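Superoxide dismutase from Acidilobus saccharovorans converts superoxide into molecular oxygen and hydrogen peroxide, probably by cycling a bound iron ion between its oxidised and reduced states. Local coordinates of one contact, PDB 4FFK (chain A, 1.76 Å), residues K136-V141 and I157-K162, beside the matching contact of the related superoxide dismutase [Mn/Fe] from Aeropyrum pernix, PDB 3AK3 (chain B, 1.48 Å), residues K123-V128 and I144-K149. Structure 2 is superposed on structure 1 by the backbone atoms of these residues (RMSD 0.28 Å); each is numbered along its deposited sequence.

Structure 1 (4FFK); sequences KNVEGV and ILQVEK.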
loop_
_atom_site.group_PDB
_atom_site.type_symbol
_atom_site.label_atom_id
_atom_site.label_comp_id
_atom_site.label_asym_id
_atom_site.label_seq_id
_atom_site.Cartn_x
_atom_site.Cartn_y
_atom_site.Cartn_z
ATOM N N LYS A 136 10.714 -14.909 3.343
ATOM C CA LYS A 136 10.831 -14.705 4.768
ATOM C C LYS A 136 10.744 -13.214 5.061
ATOM O O LYS A 136 10.348 -12.819 6.145
ATOM C CB LYS A 136 12.172 -15.269 5.277
ATOM C CG LYS A 136 12.197 -16.770 5.342
ATOM C CD LYS A 136 13.679 -17.223 5.448
ATOM C CE LYS A 136 13.681 -18.708 5.029
ATOM N NZ LYS A 136 15.029 -19.262 5.398
ATOM N N ASN A 137 11.114 -12.382 4.077
ATOM C CA ASN A 137 11.186 -10.991 4.281
ATOM C C ASN A 137 10.071 -10.217 3.603
ATOM O O ASN A 137 10.199 -9.006 3.404
ATOM C CB ASN A 137 12.553 -10.451 3.869
ATOM C CG ASN A 137 13.606 -10.909 4.846
ATOM O OD1 ASN A 137 13.644 -10.409 5.947
ATOM N ND2 ASN A 137 14.335 -11.957 4.497
ATOM N N VAL A 138 8.977 -10.914 3.327
ATOM C CA VAL A 138 7.766 -10.159 3.004
ATOM C C VAL A 138 7.396 -9.429 4.283
ATOM O O VAL A 138 7.304 -10.050 5.391
ATOM C CB VAL A 138 6.671 -11.101 2.590
ATOM C CG1 VAL A 138 5.325 -10.247 2.660
ATOM C CG2 VAL A 138 6.960 -11.671 1.222
ATOM N N GLU A 139 7.185 -8.104 4.187
ATOM C CA GLU A 139 6.889 -7.302 5.347
ATOM C C GLU A 139 5.388 -7.390 5.549
ATOM O O GLU A 139 4.607 -6.998 4.691
ATOM C CB GLU A 139 7.247 -5.902 5.108
ATOM C CG GLU A 139 7.011 -4.976 6.277
ATOM C CD GLU A 139 7.540 -3.610 5.999
ATOM O OE1 GLU A 139 6.860 -2.907 5.204
ATOM O OE2 GLU A 139 8.545 -3.204 6.597
ATOM N N GLY A 140 4.983 -7.926 6.673
ATOM C CA GLY A 140 3.561 -8.104 6.839
ATOM C C GLY A 140 3.174 -9.449 6.284
ATOM O O GLY A 140 3.813 -10.431 6.588
ATOM N N VAL A 141 2.132 -9.535 5.465
ATOM C CA VAL A 141 1.752 -10.816 4.872
ATOM C C VAL A 141 1.765 -10.652 3.411
ATOM O O VAL A 141 1.673 -9.562 2.926
ATOM C CB VAL A 141 0.390 -11.252 5.273
ATOM C CG1 VAL A 141 0.442 -11.491 6.838
ATOM C CG2 VAL A 141 -0.614 -10.180 4.909
ATOM N N ILE A 157 12.185 -12.843 -9.302
ATOM C CA ILE A 157 11.564 -13.098 -7.994
ATOM C C ILE A 157 10.745 -11.864 -7.623
ATOM O O ILE A 157 11.210 -10.757 -7.666
ATOM C CB ILE A 157 12.600 -13.389 -6.961
ATOM C CG1 ILE A 157 13.245 -14.747 -7.298
ATOM C CG2 ILE A 157 11.949 -13.424 -5.507
ATOM C CD1 ILE A 157 14.370 -15.133 -6.303
ATOM N N LEU A 158 9.501 -12.093 -7.264
ATOM C CA LEU A 158 8.657 -10.995 -6.795
ATOM C C LEU A 158 8.295 -11.184 -5.337
ATOM O O LEU A 158 8.140 -12.300 -4.862
ATOM C CB LEU A 158 7.345 -11.022 -7.566
ATOM C CG LEU A 158 7.592 -11.170 -9.085
ATOM C CD1 LEU A 158 6.217 -11.169 -9.690
ATOM C CD2 LEU A 158 8.459 -10.127 -9.647
ATOM N N GLN A 159 8.025 -10.063 -4.662
ATOM C CA GLN A 159 7.187 -10.179 -3.484
ATOM C C GLN A 159 5.819 -9.669 -3.778
ATOM O O GLN A 159 5.623 -8.787 -4.623
ATOM C CB GLN A 159 7.720 -9.309 -2.380
ATOM C CG GLN A 159 9.059 -9.817 -1.827
ATOM C CD GLN A 159 9.452 -9.017 -0.642
ATOM O OE1 GLN A 159 9.248 -7.836 -0.613
ATOM N NE2 GLN A 159 10.040 -9.668 0.374
ATOM N N VAL A 160 4.892 -10.118 -2.967
ATOM C CA VAL A 160 3.563 -9.560 -3.027
ATOM C C VAL A 160 3.223 -9.245 -1.594
ATOM O O VAL A 160 3.582 -9.997 -0.694
ATOM C CB VAL A 160 2.512 -10.615 -3.519
ATOM C CG1 VAL A 160 1.167 -9.870 -3.621
ATOM C CG2 VAL A 160 2.919 -11.187 -4.863
ATOM N N GLU A 161 2.657 -8.065 -1.323
ATOM C CA GLU A 161 2.094 -7.866 0.026
ATOM C C GLU A 161 0.584 -7.910 -0.070
ATOM O O GLU A 161 0.048 -7.582 -1.102
ATOM C CB GLU A 161 2.556 -6.538 0.581
ATOM C CG GLU A 161 4.043 -6.594 0.980
ATOM C CD GLU A 161 4.528 -5.230 1.388
ATOM O OE1 GLU A 161 3.759 -4.333 1.813
ATOM O OE2 GLU A 161 5.731 -5.054 1.249
ATOM N N LYS A 162 -0.066 -8.435 0.965
ATOM C CA LYS A 162 -1.470 -8.905 0.803
ATOM C C LYS A 162 -1.476 -9.788 -0.458
ATOM O O LYS A 162 -0.550 -10.578 -0.667
ATOM C CB LYS A 162 -2.392 -7.673 0.676
ATOM C CG LYS A 162 -2.425 -6.872 1.943
ATOM C CD LYS A 162 -3.115 -5.516 1.727
ATOM C CE LYS A 162 -4.578 -5.708 1.429
ATOM N NZ LYS A 162 -5.251 -4.348 1.159
HETATM O O HOH W 1 7.465 -7.072 1.530
#
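Gln-159, on edge strand 155-161 of the three-stranded sheet, reaches the loop that follows helix 124-136, where NE2 donates a weak hydrogen bond to O of Asn-137 (3.1 Å). With CG beside the backbone N (chi1 -69°), its extended chain slides past Val-138 in the opposite direction, CG2 of Val-138 lying 3.8 Å from NE2. The carboxamide of Asn-137 leads away from the strand, and ND2 hydrogen-bonds to O of Asp-133 in the preceding helix. Water 1 accepts from N of Glu-139 and donates to OE1 of Gln-159 and, at 2.7 Å, to OE2 of Glu-161. Farther along, N of Lys-162 hydrogen-bonds to O of Val-141 (2.9 Å). NE2 of Gln-159 also hydrogen-bonds to O of Ala-134. This buried loop-to-strand contact of the C-terminal domain lies at subunit interfaces: Arg-80 of the second subunit and Lys-162 of the third both salt-bridge Glu-139 and Glu-161, probably offsetting their like charges.

Structure 2 (3AK3); sequences KTVEGV and ILQVEK.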
loop_
_atom_site.group_PDB
_atom_site.type_symbol
_atom_site.label_atom_id
_atom_site.label_comp_id
_atom_site.label_asym_id
_atom_site.label_seq_id
_atom_site.Cartn_x
_atom_site.Cartn_y
_atom_site.Cartn_z
ATOM N N LYS B 123 10.795 -15.014 3.138
ATOM C CA LYS B 123 11.005 -14.816 4.566
ATOM C C LYS B 123 10.864 -13.351 4.951
ATOM O O LYS B 123 10.438 -13.031 6.061
ATOM C CB LYS B 123 12.378 -15.342 4.987
ATOM C CG LYS B 123 12.452 -16.862 5.075
ATOM C CD LYS B 123 13.877 -17.334 5.327
ATOM C CE LYS B 123 13.954 -18.859 5.271
ATOM N NZ LYS B 123 15.351 -19.349 5.465
ATOM N N THR B 124 11.214 -12.462 4.020
ATOM C CA THR B 124 11.264 -11.039 4.342
ATOM C C THR B 124 10.105 -10.214 3.781
ATOM O O THR B 124 10.202 -8.995 3.707
ATOM C CB THR B 124 12.598 -10.393 3.906
ATOM O OG1 THR B 124 12.698 -10.399 2.479
ATOM C CG2 THR B 124 13.796 -11.132 4.511
ATOM N N VAL B 125 9.007 -10.862 3.417
ATOM C CA VAL B 125 7.798 -10.119 3.077
ATOM C C VAL B 125 7.420 -9.322 4.314
ATOM O O VAL B 125 7.399 -9.865 5.428
ATOM C CB VAL B 125 6.639 -11.041 2.682
ATOM C CG1 VAL B 125 5.318 -10.250 2.619
ATOM C CG2 VAL B 125 6.925 -11.709 1.351
ATOM N N GLU B 126 7.156 -8.033 4.136
ATOM C CA GLU B 126 6.757 -7.204 5.256
ATOM C C GLU B 126 5.262 -7.313 5.506
ATOM O O GLU B 126 4.446 -6.943 4.660
ATOM C CB GLU B 126 7.150 -5.761 5.006
ATOM C CG GLU B 126 7.044 -4.893 6.229
ATOM C CD GLU B 126 7.588 -3.525 5.962
ATOM O OE1 GLU B 126 8.661 -3.187 6.516
ATOM O OE2 GLU B 126 6.956 -2.805 5.171
ATOM N N GLY B 127 4.903 -7.812 6.682
ATOM C CA GLY B 127 3.521 -8.157 6.964
ATOM C C GLY B 127 3.177 -9.430 6.226
ATOM O O GLY B 127 4.010 -10.331 6.101
ATOM N N VAL B 128 1.960 -9.495 5.700
ATOM C CA VAL B 128 1.517 -10.704 5.028
ATOM C C VAL B 128 1.627 -10.569 3.525
ATOM O O VAL B 128 1.544 -9.462 2.980
ATOM C CB VAL B 128 0.094 -11.082 5.420
ATOM C CG1 VAL B 128 0.041 -11.458 6.906
ATOM C CG2 VAL B 128 -0.876 -9.948 5.091
ATOM N N ILE B 144 11.918 -13.097 -9.682
ATOM C CA ILE B 144 11.376 -13.275 -8.340
ATOM C C ILE B 144 10.914 -11.926 -7.802
ATOM O O ILE B 144 11.569 -10.901 -8.035
ATOM C CB ILE B 144 12.406 -13.942 -7.362
ATOM C CG1 ILE B 144 12.715 -15.378 -7.806
ATOM C CG2 ILE B 144 11.888 -13.968 -5.916
ATOM C CD1 ILE B 144 13.926 -15.981 -7.124
ATOM N N LEU B 145 9.778 -11.932 -7.105
ATOM C CA LEU B 145 9.292 -10.731 -6.412
ATOM C C LEU B 145 8.475 -11.099 -5.185
ATOM O O LEU B 145 8.147 -12.280 -4.974
ATOM C CB LEU B 145 8.487 -9.812 -7.357
ATOM C CG LEU B 145 7.068 -10.211 -7.801
ATOM C CD1 LEU B 145 6.255 -9.000 -8.325
ATOM C CD2 LEU B 145 7.150 -11.310 -8.859
ATOM N N GLN B 146 8.157 -10.092 -4.376
ATOM C CA GLN B 146 7.208 -10.246 -3.294
ATOM C C GLN B 146 5.892 -9.615 -3.687
ATOM O O GLN B 146 5.842 -8.639 -4.470
ATOM C CB GLN B 146 7.687 -9.519 -2.047
ATOM C CG GLN B 146 9.058 -9.973 -1.572
ATOM C CD GLN B 146 9.534 -9.169 -0.390
ATOM O OE1 GLN B 146 9.245 -7.987 -0.281
ATOM N NE2 GLN B 146 10.249 -9.818 0.527
ATOM N N VAL B 147 4.826 -10.139 -3.103
ATOM C CA VAL B 147 3.519 -9.487 -3.141
ATOM C C VAL B 147 3.088 -9.314 -1.700
ATOM O O VAL B 147 3.228 -10.243 -0.887
ATOM C CB VAL B 147 2.496 -10.340 -3.944
ATOM C CG1 VAL B 147 1.058 -9.808 -3.836
ATOM C CG2 VAL B 147 2.929 -10.454 -5.379
ATOM N N GLU B 148 2.632 -8.113 -1.345
ATOM C CA GLU B 148 2.052 -7.878 -0.031
ATOM C C GLU B 148 0.523 -7.995 -0.130
ATOM O O GLU B 148 -0.052 -7.721 -1.191
ATOM C CB GLU B 148 2.473 -6.512 0.510
ATOM C CG GLU B 148 3.954 -6.432 0.896
ATOM C CD GLU B 148 4.401 -5.053 1.378
ATOM O OE1 GLU B 148 5.629 -4.821 1.338
ATOM O OE2 GLU B 148 3.556 -4.224 1.809
ATOM N N LYS B 149 -0.123 -8.375 0.975
ATOM C CA LYS B 149 -1.517 -8.807 0.933
ATOM C C LYS B 149 -1.661 -9.780 -0.232
ATOM O O LYS B 149 -0.869 -10.718 -0.335
ATOM C CB LYS B 149 -2.468 -7.617 0.807
ATOM C CG LYS B 149 -2.548 -6.810 2.074
ATOM C CD LYS B 149 -3.189 -5.440 1.860
ATOM C CE LYS B 149 -4.666 -5.525 1.564
ATOM N NZ LYS B 149 -5.228 -4.134 1.437
HETATM O O HOH W 2 7.317 -6.953 1.513
#
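The amide of Gln-146 meets Thr-124 with NE2 3.3 Å from the backbone O of Thr-124 and 3.2 Å from its OG1. With CG beside the backbone N (chi1 -57°), the extended glutamine chain slides past Val-125 in the opposite direction, CG2 of Val-125 lying 3.9 Å from NE2. The hydroxyl of Thr-124 sits between its own backbone N and carbonyl carbon (chi1 66°), and OG1 hydrogen-bonds to O of Ala-120 in the preceding helix. Water 2 accepts from N of Glu-126 and donates to OE1 of Gln-146 and, at 2.7 Å, to OE1 of Glu-148. Farther along, N of Lys-149 hydrogen-bonds to O of Val-128 (2.8 Å). NE2 of Gln-146 donates a hydrogen bond to O of Ala-121. At the subunit interfaces, Arg-67 of the third subunit and Lys-149 of the second both salt-bridge Glu-126 and Glu-148, probably offsetting their like charges.

Structure 1 against structure 2
The exchange of Asn-137(A) for Thr-124(B) alters the loop side chain beside the strand glutamine. The CB atoms coincide within the error, and CG of Asn-137(A) and CG2 of Thr-124(B) lie 0.4 Å apart after superposition, so a methyl stands where the amide carbon is. OD1 of Asn-137(A) has no counterpart in the threonine. Conversely, OG1 of Thr-124(B) has none in the asparagine and places an oxygen 3.2 Å from NE2 of Gln-146(B), a position where no well-ordered atom given for structure 1 stands. The touch of CB on the glutamine NE2 is kept. Val-138(A), Glu-139(A), Val-141(A), Gln-159(A) and Glu-161(A) share the side-chain positions of their counterparts, and the compared CA atoms coincide. Waters 1 and 2 occupy one place, and the bond from Lys-162(A) N to Val-141(A) O recurs from Lys-149(B) N to Val-128(B) O. The side chain of Ile-157(A) also lies differently from that of Ile-144(B), though it touches nothing across the contact.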